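Local atomic coordinates of K Homology domain-containing protein (Aeropyrum pernix, PDB entry 1TUA), a protein that is of unknown function but probably binds RNA through its K Homology domains. Residues Val92-Val97 and Met156-Arg161; Gly110-Glu115 and Ile131-Tyr136. All coordinates share one frame; numbering follows the deposited sequence.

Contact 1: Val92-Val97 and Met156-Arg161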
ATOM      1  N   VAL A  92      -1.280  -0.680   7.985  1.00 14.11           N
ATOM      2  CA  VAL A  92      -1.619  -0.450   9.381  1.00 15.02           C
ATOM      3  C   VAL A  92      -2.848  -1.309   9.664  1.00 14.95           C
ATOM      4  O   VAL A  92      -3.913  -1.091   9.085  1.00 14.29           O
ATOM      5  CB  VAL A  92      -1.962   1.029   9.649  1.00 14.95           C
ATOM      6  CG1 VAL A  92      -2.474   1.198  11.068  1.00 16.05           C
ATOM      7  CG2 VAL A  92      -0.726   1.887   9.442  1.00 16.26           C
ATOM      8  N   ASP A  93      -2.692  -2.312  10.521  1.00 14.82           N
ATOM      9  CA  ASP A  93      -3.818  -3.175  10.857  1.00 15.73           C
ATOM     10  C   ASP A  93      -4.506  -2.535  12.057  1.00 14.46           C
ATOM     11  O   ASP A  93      -3.981  -2.568  13.173  1.00 13.46           O
ATOM     12  CB  ASP A  93      -3.342  -4.584  11.218  1.00 18.41           C
ATOM     13  CG  ASP A  93      -4.492  -5.572  11.325  1.00 21.89           C
ATOM     14  OD1 ASP A  93      -5.476  -5.263  12.030  1.00 22.57           O
ATOM     15  OD2 ASP A  93      -4.417  -6.653  10.704  1.00 24.75           O
ATOM     16  N   LEU A  94      -5.679  -1.953  11.820  1.00 12.30           N
ATOM     17  CA  LEU A  94      -6.412  -1.268  12.873  1.00 13.02           C
ATOM     18  C   LEU A  94      -6.847  -2.155  14.040  1.00 13.59           C
ATOM     19  O   LEU A  94      -7.116  -1.650  15.131  1.00 14.02           O
ATOM     20  CB  LEU A  94      -7.620  -0.536  12.272  1.00 12.66           C
ATOM     21  CG  LEU A  94      -7.275   0.524  11.213  1.00 12.49           C
ATOM     22  CD1 LEU A  94      -8.542   1.141  10.656  1.00 12.58           C
ATOM     23  CD2 LEU A  94      -6.392   1.601  11.826  1.00 14.11           C
ATOM     24  N   LYS A  95      -6.914  -3.466  13.832  1.00 13.69           N
ATOM     25  CA  LYS A  95      -7.309  -4.344  14.925  1.00 16.14           C
ATOM     26  C   LYS A  95      -6.204  -4.415  15.975  1.00 17.23           C
ATOM     27  O   LYS A  95      -6.420  -4.891  17.093  1.00 16.37           O
ATOM     28  CB  LYS A  95      -7.657  -5.737  14.403  1.00 17.14           C
ATOM     29  CG  LYS A  95      -8.989  -5.775  13.679  1.00 19.90           C
ATOM     30  CD  LYS A  95      -9.403  -7.187  13.337  1.00 25.41           C
ATOM     31  CE  LYS A  95     -10.766  -7.196  12.663  1.00 28.74           C
ATOM     32  NZ  LYS A  95     -11.173  -8.562  12.225  1.00 33.00           N
ATOM     33  N   GLN A  96      -5.017  -3.939  15.609  1.00 18.75           N
ATOM     34  CA  GLN A  96      -3.895  -3.914  16.543  1.00 21.02           C
ATOM     35  C   GLN A  96      -4.171  -2.822  17.565  1.00 21.10           C
ATOM     36  O   GLN A  96      -3.554  -2.777  18.623  1.00 19.85           O
ATOM     37  CB  GLN A  96      -2.585  -3.607  15.814  1.00 23.22           C
ATOM     38  CG  GLN A  96      -1.982  -4.796  15.115  1.00 27.01           C
ATOM     39  CD  GLN A  96      -0.629  -4.481  14.515  1.00 31.21           C
ATOM     40  OE1 GLN A  96       0.237  -3.913  15.174  1.00 34.76           O
ATOM     41  NE2 GLN A  96      -0.437  -4.858  13.261  1.00 33.88           N
ATOM     42  N   VAL A  97      -5.109  -1.940  17.231  1.00 22.35           N
ATOM     43  CA  VAL A  97      -5.480  -0.841  18.114  1.00 23.62           C
ATOM     44  C   VAL A  97      -6.813  -1.099  18.810  1.00 24.01           C
ATOM     45  O   VAL A  97      -6.900  -1.055  20.035  1.00 25.34           O
ATOM     46  CB  VAL A  97      -5.601   0.485  17.331  1.00 24.14           C
ATOM     47  CG1 VAL A  97      -6.017   1.611  18.267  1.00 24.81           C
ATOM     48  CG2 VAL A  97      -4.283   0.811  16.662  1.00 23.27           C
ATOM     49  N   MET A 156      -1.559   7.629  14.852  1.00 15.83           N
ATOM     50  CA  MET A 156      -1.907   8.693  15.798  1.00 16.48           C
ATOM     51  C   MET A 156      -3.411   8.989  15.773  1.00 17.08           C
ATOM     52  O   MET A 156      -4.019   9.221  16.816  1.00 18.47           O
ATOM     53  CB  MET A 156      -1.121   9.973  15.487  1.00 14.90           C
ATOM     54  CG  MET A 156       0.355   9.933  15.893  1.00 16.42           C
ATOM     55  SD  MET A 156       1.290  11.365  15.292  1.00 12.91           S
ATOM     56  CE  MET A 156       0.736  12.642  16.356  1.00 19.44           C
ATOM     57  N   LEU A 157      -4.012   8.979  14.585  1.00 15.68           N
ATOM     58  CA  LEU A 157      -5.445   9.236  14.479  1.00 15.26           C
ATOM     59  C   LEU A 157      -6.233   8.066  15.051  1.00 16.37           C
ATOM     60  O   LEU A 157      -7.263   8.264  15.692  1.00 17.25           O
ATOM     61  CB  LEU A 157      -5.862   9.467  13.020  1.00 14.38           C
ATOM     62  CG  LEU A 157      -5.422  10.773  12.357  1.00 13.97           C
ATOM     63  CD1 LEU A 157      -5.948  10.823  10.928  1.00 15.60           C
ATOM     64  CD2 LEU A 157      -5.945  11.953  13.151  1.00 14.69           C
ATOM     65  N   ALA A 158      -5.744   6.846  14.824  1.00 16.66           N
ATOM     66  CA  ALA A 158      -6.418   5.649  15.323  1.00 18.85           C
ATOM     67  C   ALA A 158      -6.356   5.604  16.842  1.00 20.68           C
ATOM     68  O   ALA A 158      -7.086   4.845  17.480  1.00 21.22           O
ATOM     69  CB  ALA A 158      -5.775   4.394  14.739  1.00 16.30           C
ATOM     70  N   GLU A 159      -5.480   6.421  17.416  1.00 22.42           N
ATOM     71  CA  GLU A 159      -5.328   6.468  18.859  1.00 25.50           C
ATOM     72  C   GLU A 159      -6.082   7.637  19.497  1.00 24.73           C
ATOM     73  O   GLU A 159      -6.058   7.806  20.713  1.00 25.77           O
ATOM     74  CB  GLU A 159      -3.841   6.498  19.206  1.00 29.31           C
ATOM     75  CG  GLU A 159      -3.115   5.298  18.618  1.00 35.12           C
ATOM     76  CD  GLU A 159      -1.644   5.256  18.953  1.00 40.31           C
ATOM     77  OE1 GLU A 159      -0.915   6.209  18.592  1.00 41.97           O
ATOM     78  OE2 GLU A 159      -1.217   4.257  19.576  1.00 43.71           O
ATOM     79  N   GLY A 160      -6.754   8.438  18.671  1.00 23.33           N
ATOM     80  CA  GLY A 160      -7.543   9.545  19.191  1.00 22.87           C
ATOM     81  C   GLY A 160      -6.973  10.955  19.195  1.00 23.39           C
ATOM     82  O   GLY A 160      -7.634  11.884  19.678  1.00 22.81           O
ATOM     83  N   ARG A 161      -5.765  11.133  18.668  1.00 21.68           N
ATOM     84  CA  ARG A 161      -5.143  12.455  18.630  1.00 22.19           C
ATOM     85  C   ARG A 161      -5.989  13.410  17.800  1.00 20.37           C
ATOM     86  O   ARG A 161      -6.703  12.975  16.894  1.00 20.38           O
ATOM     87  CB  ARG A 161      -3.748  12.360  18.006  1.00 26.27           C
ATOM     88  CG  ARG A 161      -2.767  11.474  18.753  1.00 33.32           C
ATOM     89  CD  ARG A 161      -2.310  12.139  20.037  1.00 40.49           C
ATOM     90  NE  ARG A 161      -1.181  11.444  20.649  1.00 46.00           N
ATOM     91  CZ  ARG A 161      -0.566  11.848  21.760  1.00 49.58           C
ATOM     92  NH1 ARG A 161      -0.971  12.950  22.387  1.00 50.60           N
ATOM     93  NH2 ARG A 161       0.460  11.155  22.243  1.00 50.13           N
TER
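Ala158, near the C-terminal end of helix 144-158, turns its methyl to two aliphatic residues of 92-97, with its CA 7.1 Å from the CA of Val97. The apolar contacts come first: Leu94 CD2 reaches Ala158 CB at 4.1 Å, and Val97 CG2 comes to the same CB at 4.3 Å. One methyl is thus shared by one branch of each partner. The other branch of Val97 meets backbone instead: CG1, anti to the residue's own backbone N (chi1 179°), lies 3.5 Å from Ala158 O, a van der Waals contact of a methyl with a carbonyl oxygen. Leu94 is buried and also packs on helix 102-113 through Leu105, Ile108 and Ile112, whereas Val97 lies at the exposed margin.

In the type I KH fold, beta-alpha-alpha-beta-beta-alpha, this contact brings the exit of the first strand, 87-93, against the end of the third helix of the fold, 144-158; the short helix 95-98 is inserted before helix 102-113.

Polar bonds inside each segment shape the two chain ends. Asp93 OD1 accepts from Lys95 N at 2.9 Å, a capping bond bent to 141° at the hydrogen, where the strand gives way to the turn into helix 95-98. At the other end, Gly160 takes positive phi (99°) in a Schellman motif, its N bonding to Leu157 O at 3.0 Å and Arg161 N to Met156 O at 3.2 Å. The chain then turns away toward helix 163-188, on whose Val166 Leu157 packs.

Contact 2: Gly110-Glu115 and Ile131-Tyr136; sequences GRIIGE and INVGEY
Ile113 and Val133 mark the closest backbone approach, their CA atoms 7.5 Å apart, where the last turn of helix 102-113 faces the end of strand 130-133. The helix closes with Gly114 N bonded to Gly110 O at 2.8 Å, and Gly114 itself leaves helical geometry with a phi of 81°.

Between these backbones stands Val133, its CB directed at the helix and both its methyls engaged. CG2 touches Ile112 CG2 at 4.0 Å and also meets Ile113 CG1 at 4.2 Å; CG1 reaches that same Ile113 atom. Ile113 sets out past the strand rather than at it, but chi1 of -63° places CG1 beside its backbone N and within touch of the valine. Ile112, more deeply buried, points at the strand and continues onto Ile154 and Leu157 of helix 144-158, while Val133 also touches Arg120 and Lys109.

Gly114 is the first glycine of the GXXG signature of KH domains, and Ile112 and Ile113 come just before it. Joining the helix before that loop to the second strand is typical of the type I KH fold, where the two border the groove that takes single-stranded nucleic acid in relatives and probably does so here.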
ATOM      1  N   GLY A 110     -13.625   6.675  11.111  1.00 17.52           N
ATOM      2  CA  GLY A 110     -14.232   7.974  10.881  1.00 17.08           C
ATOM      3  C   GLY A 110     -13.215   9.088  11.070  1.00 17.36           C
ATOM      4  O   GLY A 110     -13.223  10.068  10.328  1.00 18.98           O
ATOM      5  N   ARG A 111     -12.341   8.941  12.066  1.00 16.30           N
ATOM      6  CA  ARG A 111     -11.290   9.926  12.342  1.00 16.26           C
ATOM      7  C   ARG A 111     -10.222   9.896  11.243  1.00 15.72           C
ATOM      8  O   ARG A 111      -9.736  10.936  10.808  1.00 16.03           O
ATOM      9  CB  ARG A 111     -10.611   9.634  13.685  1.00 16.75           C
ATOM     10  CG  ARG A 111     -11.499   9.806  14.901  1.00 18.03           C
ATOM     11  CD  ARG A 111     -11.805  11.268  15.161  1.00 19.79           C
ATOM     12  NE  ARG A 111     -10.622  12.009  15.595  1.00 20.27           N
ATOM     13  CZ  ARG A 111     -10.613  13.315  15.836  1.00 22.21           C
ATOM     14  NH1 ARG A 111     -11.729  14.019  15.682  1.00 23.57           N
ATOM     15  NH2 ARG A 111      -9.500  13.917  16.233  1.00 21.66           N
ATOM     16  N   ILE A 112      -9.852   8.695  10.807  1.00 16.30           N
ATOM     17  CA  ILE A 112      -8.837   8.532   9.770  1.00 15.24           C
ATOM     18  C   ILE A 112      -9.307   9.068   8.424  1.00 15.88           C
ATOM     19  O   ILE A 112      -8.542   9.708   7.705  1.00 16.23           O
ATOM     20  CB  ILE A 112      -8.438   7.046   9.633  1.00 14.27           C
ATOM     21  CG1 ILE A 112      -7.702   6.607  10.902  1.00 14.18           C
ATOM     22  CG2 ILE A 112      -7.568   6.839   8.395  1.00 14.53           C
ATOM     23  CD1 ILE A 112      -7.439   5.115  10.992  1.00 15.14           C
ATOM     24  N   ILE A 113     -10.567   8.808   8.089  1.00 16.67           N
ATOM     25  CA  ILE A 113     -11.130   9.281   6.828  1.00 17.61           C
ATOM     26  C   ILE A 113     -11.462  10.764   6.926  1.00 19.58           C
ATOM     27  O   ILE A 113     -11.110  11.540   6.040  1.00 19.75           O
ATOM     28  CB  ILE A 113     -12.413   8.503   6.460  1.00 18.26           C
ATOM     29  CG1 ILE A 113     -12.079   7.029   6.238  1.00 17.68           C
ATOM     30  CG2 ILE A 113     -13.048   9.099   5.204  1.00 17.99           C
ATOM     31  CD1 ILE A 113     -13.295   6.164   5.978  1.00 18.24           C
ATOM     32  N   GLY A 114     -12.131  11.148   8.010  1.00 20.26           N
ATOM     33  CA  GLY A 114     -12.503  12.537   8.207  1.00 23.56           C
ATOM     34  C   GLY A 114     -13.756  12.885   7.424  1.00 26.52           C
ATOM     35  O   GLY A 114     -14.196  12.113   6.569  1.00 26.25           O
ATOM     36  N   GLU A 115     -14.340  14.044   7.713  1.00 29.92           N
ATOM     37  CA  GLU A 115     -15.541  14.474   7.013  1.00 31.74           C
ATOM     38  C   GLU A 115     -15.218  14.722   5.548  1.00 30.81           C
ATOM     39  O   GLU A 115     -14.337  15.517   5.226  1.00 31.95           O
ATOM     40  CB  GLU A 115     -16.100  15.746   7.649  1.00 35.75           C
ATOM     41  CG  GLU A 115     -17.281  16.344   6.894  1.00 41.56           C
ATOM     42  CD  GLU A 115     -18.160  17.205   7.781  1.00 45.28           C
ATOM     43  OE1 GLU A 115     -18.814  16.638   8.684  1.00 47.88           O
ATOM     44  OE2 GLU A 115     -18.193  18.440   7.580  1.00 47.09           O
ATOM     45  N   ILE A 131      -3.293   6.287  -0.010  1.00  9.38           N
ATOM     46  CA  ILE A 131      -3.771   5.632   1.202  1.00  9.64           C
ATOM     47  C   ILE A 131      -5.161   5.041   0.980  1.00 10.71           C
ATOM     48  O   ILE A 131      -6.067   5.726   0.500  1.00 10.44           O
ATOM     49  CB  ILE A 131      -3.826   6.636   2.397  1.00  9.06           C
ATOM     50  CG1 ILE A 131      -2.415   7.136   2.723  1.00  9.80           C
ATOM     51  CG2 ILE A 131      -4.449   5.973   3.624  1.00  8.48           C
ATOM     52  CD1 ILE A 131      -2.353   8.223   3.794  1.00 10.53           C
ATOM     53  N   ASN A 132      -5.317   3.764   1.310  1.00  9.51           N
ATOM     54  CA  ASN A 132      -6.607   3.109   1.177  1.00 11.15           C
ATOM     55  C   ASN A 132      -7.080   2.633   2.539  1.00 11.35           C
ATOM     56  O   ASN A 132      -6.360   1.935   3.244  1.00 10.78           O
ATOM     57  CB  ASN A 132      -6.532   1.907   0.231  1.00 11.19           C
ATOM     58  CG  ASN A 132      -7.898   1.297  -0.031  1.00 12.77           C
ATOM     59  OD1 ASN A 132      -8.324   0.358   0.649  1.00 14.03           O
ATOM     60  ND2 ASN A 132      -8.604   1.853  -0.999  1.00 11.96           N
ATOM     61  N   VAL A 133      -8.289   3.031   2.914  1.00 11.60           N
ATOM     62  CA  VAL A 133      -8.854   2.615   4.186  1.00 13.41           C
ATOM     63  C   VAL A 133      -9.820   1.474   3.887  1.00 14.50           C
ATOM     64  O   VAL A 133     -10.942   1.700   3.426  1.00 14.97           O
ATOM     65  CB  VAL A 133      -9.612   3.771   4.881  1.00 12.60           C
ATOM     66  CG1 VAL A 133     -10.175   3.299   6.212  1.00 14.56           C
ATOM     67  CG2 VAL A 133      -8.675   4.941   5.099  1.00 12.25           C
ATOM     68  N   GLY A 134      -9.369   0.247   4.128  1.00 14.87           N
ATOM     69  CA  GLY A 134     -10.212  -0.909   3.870  1.00 15.64           C
ATOM     70  C   GLY A 134     -11.081  -1.272   5.056  1.00 17.48           C
ATOM     71  O   GLY A 134     -11.387  -0.421   5.892  1.00 18.06           O
ATOM     72  N   GLU A 135     -11.474  -2.540   5.132  1.00 18.53           N
ATOM     73  CA  GLU A 135     -12.317  -3.028   6.221  1.00 21.21           C
ATOM     74  C   GLU A 135     -11.697  -2.727   7.586  1.00 19.28           C
ATOM     75  O   GLU A 135     -12.342  -2.128   8.454  1.00 20.64           O
ATOM     76  CB  GLU A 135     -12.546  -4.539   6.073  1.00 25.43           C
ATOM     77  CG  GLU A 135     -13.473  -5.136   7.129  1.00 32.83           C
ATOM     78  CD  GLU A 135     -13.842  -6.592   6.846  1.00 37.07           C
ATOM     79  OE1 GLU A 135     -12.933  -7.452   6.795  1.00 39.87           O
ATOM     80  OE2 GLU A 135     -15.050  -6.875   6.673  1.00 40.65           O
ATOM     81  N   TYR A 136     -10.450  -3.145   7.777  1.00 17.29           N
ATOM     82  CA  TYR A 136      -9.759  -2.901   9.038  1.00 16.53           C
ATOM     83  C   TYR A 136      -8.272  -2.672   8.818  1.00 15.90           C
ATOM     84  O   TYR A 136      -7.511  -2.528   9.775  1.00 16.55           O
ATOM     85  CB  TYR A 136      -9.977  -4.074  10.000  1.00 19.18           C
ATOM     86  CG  TYR A 136      -9.465  -5.392   9.479  1.00 21.20           C
ATOM     87  CD1 TYR A 136      -8.131  -5.761   9.651  1.00 22.17           C
ATOM     88  CD2 TYR A 136     -10.301  -6.251   8.765  1.00 23.32           C
ATOM     89  CE1 TYR A 136      -7.641  -6.954   9.119  1.00 23.56           C
ATOM     90  CE2 TYR A 136      -9.820  -7.445   8.226  1.00 23.76           C
ATOM     91  CZ  TYR A 136      -8.489  -7.788   8.405  1.00 23.38           C
ATOM     92  OH  TYR A 136      -7.999  -8.951   7.851  1.00 26.21           O
TER

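Overall arrangement
Both contacts belong to one KH domain and reach the same sheet. Contact 2 is nested along the chain within the loop that contact 1 closes, and their centres lie about 11 Å apart. They meet at several places. Leu94 N and Tyr136 O, 2.8 Å apart, are hydrogen-bonded, joining the exit of the first strand to the turn after strand 130-133. Leu94 CD2 packs on Ile112 CD1 at 3.8 Å, so the apolar packing of the two contacts is continuous through these residues. Arg161 O accepts a hydrogen bond from Arg111 NH2 at 3.0 Å, tying the chain after helix 144-158 to helix 102-113. Of the two, contact 2 adjoins the GXXG loop and the putative RNA groove.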